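Local coordinates for protein GCN5-related N-acetyltransferase (Kribbella flavida, PDB 4MY0) that probably transfers the acetyl group of acetyl-CoA to an amino group, perhaps that of an aminoglycoside, as a GCN5-related N-acetyltransferase, at residues Glu15-Arg25 with Arg37-Val45; Gln316-Val324 with Thr332-Val340. All coordinates share one frame; numbering follows the deposited sequence.

Contact 1. Residues Glu15-Arg25 with Arg37-Val45; sequences ETQLDDVLRVR and REDWVRDAV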
# COMPACT_ATOMS: atom_id res chain seq x y z
N GLU C 15 -9.41 -29.91 33.46
CA GLU C 15 -8.23 -29.06 33.57
C GLU C 15 -6.99 -29.67 32.92
O GLU C 15 -6.17 -28.96 32.33
CB GLU C 15 -7.97 -28.72 35.04
CG GLU C 15 -6.77 -27.81 35.28
CD GLU C 15 -6.87 -27.03 36.59
OE1 GLU C 15 -7.81 -27.28 37.37
OE2 GLU C 15 -5.99 -26.17 36.83
N THR C 16 -6.85 -30.99 33.02
CA THR C 16 -5.70 -31.68 32.45
C THR C 16 -5.78 -31.82 30.92
O THR C 16 -4.79 -32.16 30.28
CB THR C 16 -5.51 -33.08 33.08
OG1 THR C 16 -6.67 -33.88 32.82
CG2 THR C 16 -5.30 -32.98 34.59
N GLN C 17 -6.95 -31.58 30.35
CA GLN C 17 -7.12 -31.64 28.90
C GLN C 17 -6.88 -30.29 28.22
O GLN C 17 -7.01 -30.18 27.00
CB GLN C 17 -8.52 -32.14 28.52
CG GLN C 17 -8.79 -33.62 28.85
CD GLN C 17 -10.23 -34.03 28.56
OE1 GLN C 17 -11.17 -33.34 28.96
NE2 GLN C 17 -10.40 -35.14 27.86
N LEU C 18 -6.56 -29.25 28.99
CA LEU C 18 -6.42 -27.91 28.44
C LEU C 18 -5.24 -27.80 27.46
O LEU C 18 -5.35 -27.14 26.42
CB LEU C 18 -6.34 -26.85 29.55
CG LEU C 18 -7.65 -26.61 30.31
CD1 LEU C 18 -7.49 -25.52 31.37
CD2 LEU C 18 -8.79 -26.27 29.34
N ASP C 19 -4.14 -28.47 27.79
CA ASP C 19 -2.99 -28.52 26.88
C ASP C 19 -3.39 -29.09 25.52
O ASP C 19 -2.97 -28.60 24.47
CB ASP C 19 -1.86 -29.34 27.49
CG ASP C 19 -1.20 -28.65 28.66
OD1 ASP C 19 -1.10 -27.40 28.63
OD2 ASP C 19 -0.78 -29.34 29.62
N ASP C 20 -4.24 -30.12 25.55
CA ASP C 20 -4.76 -30.71 24.32
C ASP C 20 -5.70 -29.76 23.57
O ASP C 20 -5.64 -29.67 22.33
CB ASP C 20 -5.46 -32.04 24.62
CG ASP C 20 -4.51 -33.08 25.20
OD1 ASP C 20 -3.83 -33.76 24.40
OD2 ASP C 20 -4.44 -33.20 26.45
N VAL C 21 -6.56 -29.06 24.30
CA VAL C 21 -7.42 -28.07 23.65
C VAL C 21 -6.56 -27.00 22.98
O VAL C 21 -6.85 -26.58 21.86
CB VAL C 21 -8.39 -27.42 24.64
CG1 VAL C 21 -9.14 -26.26 23.98
CG2 VAL C 21 -9.39 -28.46 25.17
N LEU C 22 -5.49 -26.59 23.66
CA LEU C 22 -4.55 -25.62 23.08
C LEU C 22 -3.92 -26.09 21.77
O LEU C 22 -3.70 -25.27 20.87
CB LEU C 22 -3.46 -25.23 24.08
CG LEU C 22 -3.91 -24.24 25.14
CD1 LEU C 22 -2.81 -24.02 26.15
CD2 LEU C 22 -4.31 -22.93 24.49
N ARG C 23 -3.62 -27.39 21.65
CA ARG C 23 -3.12 -27.93 20.38
C ARG C 23 -4.15 -27.75 19.28
O ARG C 23 -3.82 -27.29 18.19
CB ARG C 23 -2.78 -29.42 20.49
CG ARG C 23 -2.13 -29.99 19.20
CD ARG C 23 -2.54 -31.43 18.88
NE ARG C 23 -2.36 -32.31 20.03
CZ ARG C 23 -3.36 -32.87 20.72
NH1 ARG C 23 -4.62 -32.67 20.35
NH2 ARG C 23 -3.10 -33.64 21.76
N VAL C 24 -5.40 -28.11 19.57
CA VAL C 24 -6.45 -27.98 18.57
C VAL C 24 -6.67 -26.50 18.22
O VAL C 24 -6.90 -26.15 17.06
CB VAL C 24 -7.77 -28.60 19.06
CG1 VAL C 24 -8.85 -28.50 17.97
CG2 VAL C 24 -7.56 -30.04 19.45
N ARG C 25 -6.58 -25.64 19.22
CA ARG C 25 -6.75 -24.21 18.98
C ARG C 25 -5.63 -23.67 18.09
O ARG C 25 -5.89 -22.91 17.17
CB ARG C 25 -6.78 -23.44 20.30
CG ARG C 25 -7.07 -21.96 20.11
CD ARG C 25 -6.69 -21.11 21.33
NE ARG C 25 -6.93 -19.70 21.03
CZ ARG C 25 -6.12 -18.96 20.26
NH1 ARG C 25 -6.42 -17.70 20.02
NH2 ARG C 25 -5.02 -19.50 19.73
N ARG C 37 -0.84 -17.39 26.56
CA ARG C 37 -1.22 -18.74 26.93
C ARG C 37 -1.51 -18.82 28.43
O ARG C 37 -2.53 -19.38 28.85
CB ARG C 37 -0.08 -19.70 26.57
CG ARG C 37 -0.41 -21.17 26.74
CD ARG C 37 0.80 -22.03 26.45
NE ARG C 37 0.46 -23.45 26.42
CZ ARG C 37 0.37 -24.21 27.50
NH1 ARG C 37 0.06 -25.50 27.39
NH2 ARG C 37 0.59 -23.69 28.71
N GLU C 38 -0.61 -18.24 29.21
CA GLU C 38 -0.79 -18.11 30.66
C GLU C 38 -2.15 -17.53 31.02
O GLU C 38 -2.84 -18.04 31.91
CB GLU C 38 0.31 -17.21 31.22
CG GLU C 38 0.11 -16.80 32.67
CD GLU C 38 1.41 -16.43 33.36
OE1 GLU C 38 1.64 -16.91 34.48
OE2 GLU C 38 2.19 -15.66 32.76
N ASP C 39 -2.54 -16.46 30.33
CA ASP C 39 -3.83 -15.81 30.55
C ASP C 39 -5.00 -16.65 30.03
O ASP C 39 -6.14 -16.46 30.45
CB ASP C 39 -3.86 -14.42 29.91
CG ASP C 39 -3.05 -13.39 30.70
OD1 ASP C 39 -1.84 -13.24 30.43
OD2 ASP C 39 -3.65 -12.74 31.59
N TRP C 40 -4.71 -17.56 29.10
CA TRP C 40 -5.77 -18.38 28.50
C TRP C 40 -6.11 -19.55 29.41
O TRP C 40 -7.29 -19.85 29.63
CB TRP C 40 -5.34 -18.87 27.11
CG TRP C 40 -6.41 -19.59 26.34
CD1 TRP C 40 -7.21 -19.07 25.35
CD2 TRP C 40 -6.78 -20.97 26.47
NE1 TRP C 40 -8.06 -20.06 24.87
CE2 TRP C 40 -7.81 -21.23 25.55
CE3 TRP C 40 -6.33 -22.02 27.28
CZ2 TRP C 40 -8.40 -22.49 25.41
CZ3 TRP C 40 -6.91 -23.26 27.16
CH2 TRP C 40 -7.94 -23.49 26.24
N VAL C 41 -5.08 -20.20 29.94
CA VAL C 41 -5.25 -21.31 30.88
C VAL C 41 -6.02 -20.87 32.13
O VAL C 41 -6.98 -21.53 32.54
CB VAL C 41 -3.90 -21.88 31.30
CG1 VAL C 41 -4.08 -22.98 32.35
CG2 VAL C 41 -3.17 -22.43 30.09
N ARG C 42 -5.60 -19.75 32.71
CA ARG C 42 -6.27 -19.22 33.90
C ARG C 42 -7.74 -18.92 33.60
O ARG C 42 -8.62 -19.24 34.40
CB ARG C 42 -5.55 -17.96 34.39
CG ARG C 42 -6.18 -17.33 35.63
CD ARG C 42 -5.44 -16.06 36.07
NE ARG C 42 -5.56 -14.98 35.09
CZ ARG C 42 -4.55 -14.48 34.40
NH1 ARG C 42 -3.32 -14.96 34.57
NH2 ARG C 42 -4.76 -13.50 33.53
N ASP C 43 -8.01 -18.33 32.44
CA ASP C 43 -9.38 -18.07 32.03
C ASP C 43 -10.16 -19.37 31.78
O ASP C 43 -11.33 -19.49 32.13
CB ASP C 43 -9.42 -17.19 30.78
CG ASP C 43 -9.47 -15.70 31.11
OD1 ASP C 43 -10.59 -15.17 31.29
OD2 ASP C 43 -8.38 -15.07 31.20
N ALA C 44 -9.49 -20.36 31.18
CA ALA C 44 -10.14 -21.62 30.82
C ALA C 44 -10.61 -22.40 32.06
O ALA C 44 -11.68 -23.03 32.04
CB ALA C 44 -9.20 -22.47 29.97
N VAL C 45 -9.82 -22.37 33.13
CA VAL C 45 -10.14 -23.09 34.37
C VAL C 45 -11.52 -22.70 34.94
O VAL C 45 -12.30 -23.57 35.33
CB VAL C 45 -9.03 -22.93 35.42
CG1 VAL C 45 -9.49 -23.39 36.80
CG2 VAL C 45 -7.78 -23.69 34.99
O HOH W 1 -9.93 -19.94 22.11
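Helix segments 18-25 and 37-45 meet through Leu-18, Leu-22 and Trp-40, their axes 11.2 Å apart at closest approach and their N-to-C directions 122° apart, so the pair lies nearer to perpendicular than to antiparallel. Trp-40 reaches across because its CG lies anti to the backbone N (chi1 -173°), which carries the indole into a hole formed by Leu-18, Val-21, Leu-22 and Arg-25. Over one face of the indole sits the CD2 methyl of Leu-22, 3.6 Å from the centroid of the six-membered ring of Trp-40 and 14° off its normal, a well-centred CH-pi contact. Ala-44 CB covers part of the opposite face from within Trp-40's own helix, while Val-21 CG1 comes obliquely to Trp-40 CH2 at 3.8 Å. A reciprocal knob is made by Leu-18, whose side chain enters among Trp-40, Val-41, Ala-44 and Val-45; its CD1 lies 3.8 Å from Ala-44 CB. In the GNAT fold this is the pair of helices that follows the first strand, and here Leu-18, Val-21 and Ala-44 touch Phe-53 of strand 53-58. The polar contacts lie at the margins. Arg-37, extended from CG to NE, brings NH1 to Asp-19 OD1 at 2.5 Å in a salt bridge; the bond is bent, and NH1 meets the oxygen on its anti side, well out of the carboxylate plane. The other methyl of Leu-22, CD1, rests over a face of the same guanidinium, 3.3 Å from Arg-37 NE, so one leucine spans the arginine and the tryptophan. Near the indole N-H, a water lies in the ring plane: it accepts from Arg-25 NE at 3.2 Å and, weakly, from Trp-40 NE1.

Contact 2. Residues Gln316-Val324 with Thr332-Val340; sequences QSGRWHLSV and TPSDRSGDV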
# COMPACT_ATOMS: atom_id res chain seq x y z
N GLN C 316 -39.60 -25.89 22.03
CA GLN C 316 -39.99 -24.60 21.45
C GLN C 316 -40.98 -24.75 20.31
O GLN C 316 -41.61 -23.77 19.88
CB GLN C 316 -38.76 -23.87 20.86
CG GLN C 316 -37.79 -23.37 21.88
CD GLN C 316 -36.90 -22.27 21.35
OE1 GLN C 316 -36.73 -21.25 22.00
NE2 GLN C 316 -36.32 -22.48 20.16
N SER C 317 -41.10 -25.95 19.76
CA SER C 317 -41.83 -26.13 18.52
C SER C 317 -43.34 -26.20 18.73
O SER C 317 -43.80 -26.58 19.80
CB SER C 317 -41.35 -27.37 17.78
OG SER C 317 -40.01 -27.19 17.37
N GLY C 318 -44.09 -25.86 17.69
CA GLY C 318 -45.55 -25.88 17.77
C GLY C 318 -46.14 -24.49 17.64
O GLY C 318 -45.43 -23.52 17.32
N ARG C 319 -47.44 -24.39 17.90
CA ARG C 319 -48.14 -23.12 17.74
C ARG C 319 -48.27 -22.37 19.06
O ARG C 319 -48.75 -22.90 20.06
CB ARG C 319 -49.52 -23.32 17.12
CG ARG C 319 -50.19 -22.01 16.79
CD ARG C 319 -51.41 -22.24 15.95
NE ARG C 319 -52.10 -21.01 15.60
CZ ARG C 319 -52.66 -20.81 14.41
NH1 ARG C 319 -52.59 -21.76 13.49
NH2 ARG C 319 -53.28 -19.67 14.14
N TRP C 320 -47.85 -21.12 19.03
CA TRP C 320 -47.82 -20.28 20.21
C TRP C 320 -48.60 -19.00 19.96
O TRP C 320 -48.74 -18.55 18.82
CB TRP C 320 -46.37 -19.93 20.54
CG TRP C 320 -45.51 -21.11 20.87
CD1 TRP C 320 -44.76 -21.85 20.00
CD2 TRP C 320 -45.30 -21.67 22.17
NE1 TRP C 320 -44.10 -22.84 20.68
CE2 TRP C 320 -44.41 -22.75 22.02
CE3 TRP C 320 -45.77 -21.36 23.45
CZ2 TRP C 320 -43.99 -23.53 23.10
CZ3 TRP C 320 -45.36 -22.14 24.53
CH2 TRP C 320 -44.48 -23.21 24.35
N HIS C 321 -49.13 -18.42 21.03
CA HIS C 321 -49.74 -17.10 20.95
C HIS C 321 -48.84 -16.08 21.64
O HIS C 321 -48.41 -16.28 22.79
CB HIS C 321 -51.12 -17.11 21.60
CG HIS C 321 -51.76 -15.76 21.64
ND1 HIS C 321 -52.28 -15.15 20.51
CD2 HIS C 321 -51.92 -14.87 22.65
CE1 HIS C 321 -52.75 -13.96 20.83
NE2 HIS C 321 -52.55 -13.77 22.12
N LEU C 322 -48.51 -15.01 20.93
CA LEU C 322 -47.71 -13.93 21.51
C LEU C 322 -48.62 -12.77 21.94
O LEU C 322 -49.37 -12.22 21.14
CB LEU C 322 -46.66 -13.45 20.51
CG LEU C 322 -45.80 -12.26 20.94
CD1 LEU C 322 -44.82 -12.65 22.05
CD2 LEU C 322 -45.06 -11.68 19.75
N SER C 323 -48.53 -12.42 23.22
CA SER C 323 -49.29 -11.30 23.78
C SER C 323 -48.30 -10.23 24.21
O SER C 323 -47.41 -10.49 25.03
CB SER C 323 -50.12 -11.77 24.98
OG SER C 323 -51.03 -10.77 25.41
N VAL C 324 -48.44 -9.03 23.63
CA VAL C 324 -47.57 -7.91 23.99
C VAL C 324 -48.40 -6.71 24.39
O VAL C 324 -49.27 -6.28 23.63
CB VAL C 324 -46.66 -7.50 22.85
CG1 VAL C 324 -45.87 -6.26 23.25
CG2 VAL C 324 -45.72 -8.64 22.46
N THR C 332 -47.63 -18.15 24.89
CA THR C 332 -48.38 -19.29 25.42
C THR C 332 -48.85 -20.22 24.30
O THR C 332 -49.04 -19.77 23.17
CB THR C 332 -49.61 -18.83 26.23
OG1 THR C 332 -50.41 -17.96 25.41
CG2 THR C 332 -49.20 -18.09 27.50
N PRO C 333 -49.06 -21.52 24.61
CA PRO C 333 -49.54 -22.47 23.60
C PRO C 333 -50.88 -22.08 23.00
O PRO C 333 -51.74 -21.56 23.72
CB PRO C 333 -49.71 -23.77 24.41
CG PRO C 333 -48.73 -23.64 25.53
CD PRO C 333 -48.80 -22.18 25.90
N SER C 334 -51.06 -22.34 21.70
CA SER C 334 -52.33 -22.03 21.02
C SER C 334 -52.95 -23.29 20.43
O SER C 334 -52.24 -24.12 19.87
CB SER C 334 -52.11 -21.00 19.91
OG SER C 334 -53.31 -20.74 19.19
N ASP C 335 -54.27 -23.44 20.53
CA ASP C 335 -54.94 -24.59 19.93
C ASP C 335 -55.61 -24.23 18.60
O ASP C 335 -56.41 -25.01 18.06
CB ASP C 335 -55.92 -25.24 20.90
CG ASP C 335 -56.89 -24.25 21.51
OD1 ASP C 335 -57.05 -23.14 20.95
OD2 ASP C 335 -57.51 -24.58 22.56
N ARG C 336 -55.26 -23.05 18.07
CA ARG C 336 -55.81 -22.59 16.80
C ARG C 336 -55.12 -23.30 15.63
O ARG C 336 -54.05 -23.89 15.82
CB ARG C 336 -55.70 -21.06 16.70
CG ARG C 336 -56.61 -20.31 17.71
CD ARG C 336 -56.50 -18.78 17.60
NE ARG C 336 -55.34 -18.24 18.31
CZ ARG C 336 -55.32 -17.96 19.61
NH1 ARG C 336 -54.21 -17.48 20.17
NH2 ARG C 336 -56.40 -18.15 20.36
N SER C 337 -55.72 -23.27 14.45
CA SER C 337 -55.18 -24.01 13.30
C SER C 337 -55.33 -23.31 11.95
O SER C 337 -54.99 -23.88 10.91
CB SER C 337 -55.79 -25.42 13.23
OG SER C 337 -57.20 -25.36 13.11
N GLY C 338 -55.84 -22.08 11.96
CA GLY C 338 -55.97 -21.29 10.74
C GLY C 338 -54.62 -20.78 10.24
O GLY C 338 -53.57 -21.15 10.76
N ASP C 339 -54.65 -19.92 9.21
CA ASP C 339 -53.42 -19.38 8.64
C ASP C 339 -52.55 -18.71 9.70
O ASP C 339 -53.05 -17.99 10.57
CB ASP C 339 -53.72 -18.41 7.49
CG ASP C 339 -52.45 -17.89 6.80
OD1 ASP C 339 -51.43 -18.62 6.74
OD2 ASP C 339 -52.47 -16.74 6.30
N VAL C 340 -51.25 -18.97 9.64
CA VAL C 340 -50.36 -18.50 10.69
C VAL C 340 -48.98 -18.23 10.12
O VAL C 340 -48.53 -18.94 9.21
CB VAL C 340 -50.30 -19.52 11.87
CG1 VAL C 340 -49.78 -20.87 11.38
CG2 VAL C 340 -49.44 -18.98 13.03
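The guanidinium of Arg-319 is packed on both faces: the Arg-336 carbonyl carbon and Ser-337 N lie over one, and Val-340 CB, 3.4 Å above the plane, over the other. At its edge Arg-319 NH1 donates to Gly-338 O at 3.0 Å, with an N-H...O angle of 170° and the acceptor only 6° out of the guanidinium plane. An extended chain from CG to NE carries the group from the strand into the curve of 336-340. The Trp-320 indole meets Pro-333 obliquely, Trp-320 CZ3 lying 3.7 Å from Pro-333 CD. These groups sit on the antiparallel hairpin of strands 318-325 and 328-333, in the sterol carrier protein-like domain: His-321 and Thr-332 form a hydrogen-bonded pair, with His-321 N to Thr-332 O at 2.5 Å and a return bond from Thr-332 N to His-321 O. Trp-320 and Pro-333 form the neighbouring non-hydrogen-bonded pair, and Ser-334 N then donates to Arg-319 O at 2.9 Å. Past the strand, Ser-334 OG accepts from Arg-336 N in an ST turn. Outside the two segments, Asp-305 of strand 302-309 pairs its carboxylate with Arg-319 NE and Arg-336 NH1 and is also hydrogen-bonded to Ser-334 OG and His-321 ND1, while His-321 NE2 is hydrogen-bonded to Glu-303 OE2. Replacing Arg-319 with an alanine would probably leave Gly-338 O without this donor, open a gap between Arg-336 and Val-340, and cost Asp-305 a cationic partner. One carboxylate thus gathers both arginines, and the shared charge pairing probably ties the irregular segment 334-340 to strand 302-309.

Contact 1 closes before contact 2 opens along the chain, and the two lie far apart, with centres 45 Å and nearest atoms about 27 Å from each other. They belong to different parts of the protein: helices 18-26 and 34-49 to the N-terminal acetyltransferase region, and strands 318-325 and 328-333 to the sterol carrier protein region. The second acetyltransferase region, 186-284, comes between them in sequence. Contact 1 approaches a cofactor site, the side chain of Arg-25 being about 9 Å from the bound coenzyme A derivative, whereas contact 2 forms one border of a five-stranded mixed sheet away from the known cofactor sites. Each is therefore local packing within its own module.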